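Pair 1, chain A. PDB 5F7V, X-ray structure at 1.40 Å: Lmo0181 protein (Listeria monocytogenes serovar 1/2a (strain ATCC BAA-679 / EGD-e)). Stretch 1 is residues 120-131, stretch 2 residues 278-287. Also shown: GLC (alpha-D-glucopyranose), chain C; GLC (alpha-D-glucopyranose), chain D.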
# COMPACT_ATOMS: atom_id res chain seq x y z
N GLN A 120 16.10 3.89 14.51
CA GLN A 120 14.67 3.95 14.33
C GLN A 120 14.22 5.41 14.18
O GLN A 120 14.43 6.24 15.08
CB GLN A 120 14.01 3.29 15.54
CG GLN A 120 12.61 2.75 15.26
CD GLN A 120 12.57 1.63 14.23
OE1 GLN A 120 13.52 0.86 14.08
NE2 GLN A 120 11.45 1.53 13.55
N TYR A 121 13.65 5.71 13.01
CA TYR A 121 13.16 7.07 12.73
C TYR A 121 11.64 7.14 12.56
O TYR A 121 11.07 8.19 12.18
CB TYR A 121 13.83 7.66 11.50
CG TYR A 121 15.23 8.17 11.67
CD1 TYR A 121 15.50 9.46 12.14
CD2 TYR A 121 16.28 7.36 11.33
CE1 TYR A 121 16.78 9.93 12.28
CE2 TYR A 121 17.58 7.81 11.47
CZ TYR A 121 17.83 9.10 11.93
OH TYR A 121 19.12 9.56 12.04
N GLY A 122 10.95 6.05 12.86
CA GLY A 122 9.49 6.07 12.84
C GLY A 122 9.00 4.93 13.69
O GLY A 122 9.73 3.97 13.88
N MET A 123 7.79 5.05 14.20
CA MET A 123 7.10 3.95 14.89
C MET A 123 6.06 3.36 13.96
O MET A 123 5.20 4.04 13.44
CB MET A 123 6.44 4.49 16.16
CG MET A 123 7.43 5.04 17.15
SD MET A 123 8.50 3.80 17.94
CE MET A 123 7.51 3.29 19.32
N VAL A 124 6.14 2.04 13.81
CA VAL A 124 5.26 1.38 12.87
C VAL A 124 3.83 1.40 13.36
O VAL A 124 3.54 1.06 14.51
CB VAL A 124 5.71 -0.06 12.55
CG1 VAL A 124 5.81 -0.92 13.80
CG2 VAL A 124 4.78 -0.66 11.53
N GLU A 125 2.93 1.82 12.49
CA GLU A 125 1.52 2.01 12.81
C GLU A 125 0.64 0.90 12.27
O GLU A 125 -0.32 0.47 12.93
CB GLU A 125 1.09 3.36 12.19
CG GLU A 125 -0.36 3.67 12.34
CD GLU A 125 -0.88 4.66 11.35
OE1 GLU A 125 -0.06 5.07 10.44
OE2 GLU A 125 -2.05 5.01 11.47
N SER A 126 0.93 0.42 11.08
CA SER A 126 0.11 -0.62 10.47
C SER A 126 0.89 -1.28 9.35
O SER A 126 1.90 -0.77 8.87
CB SER A 126 -1.20 -0.07 9.92
OG SER A 126 -1.01 0.78 8.80
N PHE A 127 0.43 -2.45 8.91
CA PHE A 127 0.94 -3.06 7.69
C PHE A 127 -0.20 -3.65 6.89
O PHE A 127 -1.33 -3.84 7.40
CB PHE A 127 2.12 -4.01 7.97
CG PHE A 127 1.72 -5.32 8.59
CD1 PHE A 127 1.62 -5.44 9.97
CD2 PHE A 127 1.45 -6.44 7.82
CE1 PHE A 127 1.26 -6.61 10.59
CE2 PHE A 127 1.08 -7.62 8.43
CZ PHE A 127 1.00 -7.70 9.80
N SER A 128 0.10 -3.90 5.62
CA SER A 128 -0.97 -4.31 4.69
C SER A 128 -0.41 -4.98 3.45
O SER A 128 0.80 -5.00 3.22
CB SER A 128 -1.76 -3.05 4.27
OG SER A 128 -0.97 -2.16 3.52
N ASN A 129 -1.31 -5.56 2.67
CA ASN A 129 -0.96 -6.16 1.39
C ASN A 129 -2.15 -6.06 0.45
O ASN A 129 -3.16 -5.44 0.75
CB ASN A 129 -0.40 -7.56 1.60
CG ASN A 129 -1.38 -8.50 2.24
OD1 ASN A 129 -2.57 -8.19 2.41
ND2 ASN A 129 -0.91 -9.67 2.64
N VAL A 130 -1.90 -6.62 -0.74
CA VAL A 130 -2.87 -6.58 -1.82
C VAL A 130 -3.32 -7.99 -2.12
O VAL A 130 -2.59 -8.95 -1.96
CB VAL A 130 -2.21 -5.92 -3.05
CG1 VAL A 130 -3.01 -6.13 -4.35
CG2 VAL A 130 -1.98 -4.42 -2.78
N VAL A 131 -4.60 -8.12 -2.47
CA VAL A 131 -5.22 -9.39 -2.79
C VAL A 131 -6.08 -9.20 -4.02
O VAL A 131 -6.34 -8.07 -4.45
CB VAL A 131 -6.10 -9.92 -1.64
CG1 VAL A 131 -5.20 -10.34 -0.48
CG2 VAL A 131 -7.11 -8.91 -1.15
N THR A 278 3.82 -11.05 -3.70
CA THR A 278 2.75 -10.23 -3.14
C THR A 278 3.35 -8.99 -2.50
O THR A 278 4.52 -8.90 -2.11
CB THR A 278 2.00 -11.03 -2.09
OG1 THR A 278 2.94 -11.47 -1.11
CG2 THR A 278 1.29 -12.22 -2.78
N HIS A 279 2.52 -7.96 -2.48
CA HIS A 279 2.91 -6.69 -1.85
C HIS A 279 2.99 -6.82 -0.35
O HIS A 279 2.28 -7.57 0.29
CB HIS A 279 1.88 -5.62 -2.19
CG HIS A 279 2.17 -4.91 -3.47
ND1 HIS A 279 1.21 -4.69 -4.43
CD2 HIS A 279 3.30 -4.31 -3.92
CE1 HIS A 279 1.74 -3.98 -5.41
NE2 HIS A 279 3.00 -3.74 -5.12
N PHE A 280 3.86 -6.01 0.25
CA PHE A 280 3.95 -5.74 1.68
C PHE A 280 4.16 -4.25 1.85
O PHE A 280 5.14 -3.69 1.39
CB PHE A 280 5.11 -6.52 2.32
CG PHE A 280 5.19 -6.33 3.81
CD1 PHE A 280 4.44 -7.16 4.65
CD2 PHE A 280 5.93 -5.30 4.35
CE1 PHE A 280 4.51 -6.99 6.02
CE2 PHE A 280 5.97 -5.11 5.72
CZ PHE A 280 5.27 -5.95 6.51
N PHE A 281 3.21 -3.64 2.52
CA PHE A 281 3.24 -2.20 2.79
C PHE A 281 3.19 -1.98 4.28
O PHE A 281 2.69 -2.80 5.03
CB PHE A 281 2.06 -1.53 2.07
CG PHE A 281 2.17 -1.56 0.58
CD1 PHE A 281 3.26 -0.96 -0.05
CD2 PHE A 281 1.18 -2.11 -0.19
CE1 PHE A 281 3.37 -0.99 -1.42
CE2 PHE A 281 1.29 -2.14 -1.57
CZ PHE A 281 2.37 -1.57 -2.19
N ALA A 282 3.68 -0.84 4.72
CA ALA A 282 3.61 -0.46 6.12
C ALA A 282 3.57 1.03 6.28
O ALA A 282 4.23 1.73 5.52
CB ALA A 282 4.78 -0.99 6.92
N ASN A 283 2.77 1.50 7.22
CA ASN A 283 2.78 2.92 7.59
C ASN A 283 3.40 3.11 8.94
O ASN A 283 3.24 2.25 9.81
CB ASN A 283 1.34 3.42 7.60
CG ASN A 283 0.72 3.33 6.21
OD1 ASN A 283 1.34 3.72 5.24
ND2 ASN A 283 -0.51 2.83 6.12
N GLY A 284 4.08 4.23 9.10
CA GLY A 284 4.78 4.58 10.33
C GLY A 284 4.51 6.02 10.66
O GLY A 284 4.11 6.80 9.79
N ILE A 285 4.75 6.39 11.90
CA ILE A 285 4.62 7.77 12.35
C ILE A 285 6.00 8.24 12.76
O ILE A 285 6.68 7.63 13.57
CB ILE A 285 3.60 7.90 13.47
CG1 ILE A 285 2.24 7.45 12.97
CG2 ILE A 285 3.59 9.31 13.99
CD1 ILE A 285 1.17 7.39 14.05
N GLY A 286 6.39 9.35 12.13
CA GLY A 286 7.62 10.06 12.39
C GLY A 286 7.38 11.30 13.22
O GLY A 286 6.27 11.80 13.28
N VAL A 287 8.42 11.76 13.88
CA VAL A 287 8.37 12.98 14.70
C VAL A 287 9.26 14.00 14.02
O VAL A 287 10.39 13.70 13.61
CB VAL A 287 8.85 12.70 16.13
CG1 VAL A 287 8.89 13.96 16.98
CG2 VAL A 287 7.94 11.67 16.76
C1 GLC C . -1.92 1.96 1.23
C2 GLC C . -0.99 1.72 2.40
C3 GLC C . 0.33 2.43 2.17
C4 GLC C . 0.91 2.07 0.81
C5 GLC C . -0.10 2.37 -0.29
C6 GLC C . 0.37 1.91 -1.66
O2 GLC C . -1.63 2.19 3.59
O3 GLC C . 1.23 2.00 3.20
O4 GLC C . 2.05 2.90 0.59
O5 GLC C . -1.31 1.63 -0.02
O6 GLC C . -0.79 2.11 -2.51
C1 GLC D . -0.44 2.26 -3.89
C2 GLC D . -1.74 2.69 -4.56
C3 GLC D . -2.77 1.58 -4.39
C4 GLC D . -2.22 0.28 -4.95
C5 GLC D . -0.82 -0.03 -4.41
C6 GLC D . -0.11 -1.17 -5.13
O2 GLC D . -2.22 3.93 -4.02
O3 GLC D . -3.94 1.99 -5.11
O4 GLC D . -3.06 -0.83 -4.58
O5 GLC D . 0.08 1.08 -4.50
O6 GLC D . 0.01 -0.84 -6.51
O HOH W 1 10.94 10.39 13.81
O HOH W 2 2.04 -10.05 1.45
O HOH W 3 -0.12 -8.71 -3.14

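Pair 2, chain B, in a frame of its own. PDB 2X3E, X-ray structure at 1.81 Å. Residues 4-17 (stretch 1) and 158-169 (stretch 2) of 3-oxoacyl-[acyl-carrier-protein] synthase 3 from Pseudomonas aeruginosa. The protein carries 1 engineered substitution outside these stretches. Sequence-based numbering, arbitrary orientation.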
# COMPACT_ATOMS: atom_id res chain seq x y z
N ARG B 4 1.24 8.65 -23.05
CA ARG B 4 2.30 8.53 -22.02
C ARG B 4 2.27 7.16 -21.33
O ARG B 4 1.34 6.84 -20.58
CB ARG B 4 2.18 9.67 -21.00
CG ARG B 4 3.41 9.86 -20.14
CD ARG B 4 3.33 11.17 -19.36
NE ARG B 4 3.93 11.01 -18.03
CZ ARG B 4 5.08 11.55 -17.63
NH1 ARG B 4 5.81 12.31 -18.43
NH2 ARG B 4 5.50 11.31 -16.40
N ALA B 5 3.29 6.36 -21.60
CA ALA B 5 3.39 5.00 -21.07
C ALA B 5 4.41 4.93 -19.94
O ALA B 5 5.23 5.85 -19.76
CB ALA B 5 3.76 4.03 -22.17
N ALA B 6 4.36 3.84 -19.19
CA ALA B 6 5.38 3.50 -18.22
C ALA B 6 6.23 2.39 -18.80
O ALA B 6 5.70 1.34 -19.17
CB ALA B 6 4.75 3.05 -16.92
N VAL B 7 7.54 2.61 -18.88
CA VAL B 7 8.47 1.70 -19.55
C VAL B 7 9.49 1.10 -18.58
O VAL B 7 10.18 1.82 -17.86
CB VAL B 7 9.22 2.44 -20.67
CG1 VAL B 7 10.30 1.55 -21.26
CG2 VAL B 7 8.25 2.91 -21.75
N VAL B 8 9.59 -0.22 -18.57
CA VAL B 8 10.62 -0.90 -17.78
C VAL B 8 11.99 -0.58 -18.38
O VAL B 8 12.19 -0.74 -19.58
CB VAL B 8 10.42 -2.44 -17.76
CG1 VAL B 8 11.57 -3.14 -17.04
CG2 VAL B 8 9.09 -2.80 -17.10
N CYS B 9 12.93 -0.14 -17.55
CA CYS B 9 14.27 0.21 -18.02
C CYS B 9 15.41 -0.24 -17.10
O CYS B 9 16.57 0.05 -17.38
CB CYS B 9 14.36 1.72 -18.29
SG CYS B 9 14.08 2.79 -16.87
N GLY B 10 15.10 -0.98 -16.04
CA GLY B 10 16.12 -1.47 -15.10
C GLY B 10 15.61 -2.62 -14.26
O GLY B 10 14.42 -2.69 -13.95
N LEU B 11 16.51 -3.53 -13.91
CA LEU B 11 16.18 -4.69 -13.08
C LEU B 11 17.32 -4.95 -12.11
O LEU B 11 18.49 -4.86 -12.48
CB LEU B 11 15.94 -5.93 -13.95
CG LEU B 11 15.60 -7.26 -13.24
CD1 LEU B 11 14.21 -7.22 -12.65
CD2 LEU B 11 15.73 -8.42 -14.21
N GLY B 12 16.97 -5.27 -10.87
CA GLY B 12 17.95 -5.67 -9.87
C GLY B 12 17.30 -6.57 -8.84
O GLY B 12 16.07 -6.66 -8.77
N SER B 13 18.11 -7.26 -8.06
CA SER B 13 17.59 -8.17 -7.05
C SER B 13 18.61 -8.41 -5.96
O SER B 13 19.80 -8.11 -6.13
CB SER B 13 17.19 -9.50 -7.69
OG SER B 13 18.33 -10.23 -8.12
N TYR B 14 18.14 -8.96 -4.85
CA TYR B 14 19.00 -9.38 -3.76
C TYR B 14 18.37 -10.54 -3.00
O TYR B 14 17.19 -10.51 -2.66
CB TYR B 14 19.28 -8.21 -2.81
CG TYR B 14 20.21 -8.59 -1.68
CD1 TYR B 14 21.57 -8.74 -1.89
CD2 TYR B 14 19.71 -8.82 -0.39
CE1 TYR B 14 22.43 -9.10 -0.86
CE2 TYR B 14 20.56 -9.18 0.66
CZ TYR B 14 21.92 -9.32 0.41
OH TYR B 14 22.78 -9.67 1.42
N LEU B 15 19.18 -11.57 -2.77
CA LEU B 15 18.80 -12.72 -1.95
C LEU B 15 19.69 -12.74 -0.72
O LEU B 15 20.90 -12.54 -0.83
CB LEU B 15 18.99 -14.01 -2.74
CG LEU B 15 18.10 -14.23 -3.97
CD1 LEU B 15 18.69 -15.31 -4.86
CD2 LEU B 15 16.67 -14.57 -3.56
N PRO B 16 19.10 -12.98 0.47
CA PRO B 16 19.94 -13.10 1.65
C PRO B 16 20.90 -14.27 1.53
O PRO B 16 20.63 -15.24 0.81
CB PRO B 16 18.94 -13.31 2.80
CG PRO B 16 17.63 -13.59 2.18
CD PRO B 16 17.66 -13.12 0.77
N GLU B 17 22.03 -14.17 2.22
CA GLU B 17 23.12 -15.12 2.08
C GLU B 17 22.74 -16.52 2.60
O GLU B 17 23.02 -17.52 1.94
CB GLU B 17 24.34 -14.61 2.83
CG GLU B 17 25.64 -15.27 2.43
CD GLU B 17 26.84 -14.59 3.05
OE1 GLU B 17 27.20 -14.95 4.19
OE2 GLU B 17 27.41 -13.70 2.40
N GLY B 158 10.48 -18.77 0.87
CA GLY B 158 11.80 -18.16 1.04
C GLY B 158 11.68 -16.65 1.04
O GLY B 158 10.58 -16.11 0.85
N ASP B 159 12.81 -15.98 1.22
CA ASP B 159 12.88 -14.52 1.33
C ASP B 159 13.67 -13.92 0.17
O ASP B 159 14.52 -14.57 -0.43
CB ASP B 159 13.58 -14.12 2.64
CG ASP B 159 12.89 -14.66 3.87
OD1 ASP B 159 11.68 -14.96 3.81
OD2 ASP B 159 13.57 -14.77 4.92
N GLY B 160 13.41 -12.65 -0.11
CA GLY B 160 14.14 -11.96 -1.16
C GLY B 160 13.50 -10.67 -1.60
O GLY B 160 12.41 -10.32 -1.13
N ALA B 161 14.19 -9.98 -2.51
CA ALA B 161 13.71 -8.74 -3.09
C ALA B 161 14.10 -8.68 -4.56
O ALA B 161 15.21 -9.06 -4.93
CB ALA B 161 14.30 -7.54 -2.33
N GLY B 162 13.17 -8.19 -5.38
CA GLY B 162 13.43 -7.88 -6.77
C GLY B 162 12.86 -6.52 -7.11
O GLY B 162 11.78 -6.16 -6.64
N ALA B 163 13.59 -5.76 -7.92
CA ALA B 163 13.22 -4.38 -8.21
C ALA B 163 13.33 -4.07 -9.69
O ALA B 163 14.21 -4.60 -10.39
CB ALA B 163 14.09 -3.43 -7.41
N VAL B 164 12.42 -3.21 -10.16
CA VAL B 164 12.50 -2.65 -11.49
C VAL B 164 12.44 -1.12 -11.42
O VAL B 164 11.88 -0.55 -10.48
CB VAL B 164 11.35 -3.14 -12.41
CG1 VAL B 164 11.51 -4.61 -12.72
CG2 VAL B 164 9.97 -2.87 -11.79
N VAL B 165 13.07 -0.49 -12.41
CA VAL B 165 12.95 0.94 -12.64
C VAL B 165 12.00 1.14 -13.82
O VAL B 165 12.12 0.46 -14.85
CB VAL B 165 14.31 1.58 -12.98
CG1 VAL B 165 14.16 3.04 -13.40
CG2 VAL B 165 15.27 1.45 -11.79
N LEU B 166 11.03 2.04 -13.64
CA LEU B 166 10.11 2.44 -14.70
C LEU B 166 10.36 3.91 -15.04
O LEU B 166 10.69 4.70 -14.15
CB LEU B 166 8.66 2.29 -14.25
CG LEU B 166 8.15 0.89 -13.91
CD1 LEU B 166 6.82 0.98 -13.17
CD2 LEU B 166 8.01 0.05 -15.16
N ARG B 167 10.23 4.26 -16.31
CA ARG B 167 10.34 5.66 -16.74
C ARG B 167 9.18 6.02 -17.66
O ARG B 167 8.59 5.16 -18.29
CB ARG B 167 11.66 5.90 -17.47
CG ARG B 167 11.81 5.16 -18.80
CD ARG B 167 12.98 5.69 -19.61
NE ARG B 167 13.27 4.89 -20.80
CZ ARG B 167 12.56 4.90 -21.93
NH1 ARG B 167 11.47 5.66 -22.06
NH2 ARG B 167 12.94 4.12 -22.93
N ALA B 168 8.89 7.31 -17.75
CA ALA B 168 7.97 7.81 -18.76
C ALA B 168 8.51 7.49 -20.15
O ALA B 168 9.72 7.61 -20.40
CB ALA B 168 7.76 9.32 -18.60
N GLY B 169 7.62 7.08 -21.04
CA GLY B 169 8.00 6.77 -22.41
C GLY B 169 6.80 6.72 -23.33
O GLY B 169 5.73 7.26 -22.99

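Pair 1 and pair 2 are each two antiparallel strands from distant parts of one chain, and 14 central residues superpose with an RMSD of 0.4 Å. The shared feature is a beta bulge. In pair 1 the register shifts by one between Val A124 and Ser A126, so that Asn A283 O accepts from two successive amides, Glu A125 N at 2.7 Å and Ser A126 N at 3.2 Å. The matching residues in pair 2 are Val B8, Cys B9 and Gly B10, facing Val B165. There Cys B9 N donates to Val B165 O at 2.9 Å, and Val B165 N returns a bond to Gly B10 O at 3.0 Å, as Asn A283 N does to Ser A126 O at 2.9 Å. The extra residue has a psi near or below zero in both (Glu A125 -40°, Cys B9 5°).

Regular pairing resumes beyond the bulge: Ser A128 and Phe A281 exchange two bonds of 2.9 Å (N to O, each way), as their counterparts Gly B12 and Ala B163 do (Gly B12 N to Ala B163 O 2.9 Å, Ala B163 N to Gly B12 O 2.8 Å).

The side chains differ most on the face bearing Asn A283 and Phe A281. In pair 1 this face holds sugar: Asn A283 OD1 accepts from O3 of the chain C glucose at 2.7 Å, its ND2 donates to O2 of the same glucose at 2.8 Å, and the Phe A281 ring lays one face against C4. Small Ser A126 and Ser A128 sit opposite these two residues. Pair 2 has Val B165 and Ala B163 at the sugar-binding positions, across from Gly B10 and Gly B12. An ideal CB on Gly B10 would lie a tight 3.2 Å from Val B165 CB. At the bulge, Cys B9 SG packs on Val B165 CG1 at 3.5 Å, whereas Glu A125 OE1 comes within 3.6 Å of Asn A283 CB.

On the other face, bulk is redistributed. Phe A127 overlies Leu B11, and Ala A282 overlies Val B164. Phe A127 CB meets Ala A282 CB at 4.2 Å, while its ring lies near parallel to that of Phe A280 but slid apart, centroids 5.6 Å away. Pair 2 has Gly B162 in place of Phe A280, and Leu B11 CD1 packs on Val B164 CG1 at 3.8 Å. Matching Val A124 and Val B8 face unlike partners: Val A124 CA lies 4.1 Å from the CA of Gly A284, which has no side chain to offer it, whereas in pair 2 Leu B166 CD2 reaches Val B8 CG2 at 3.6 Å.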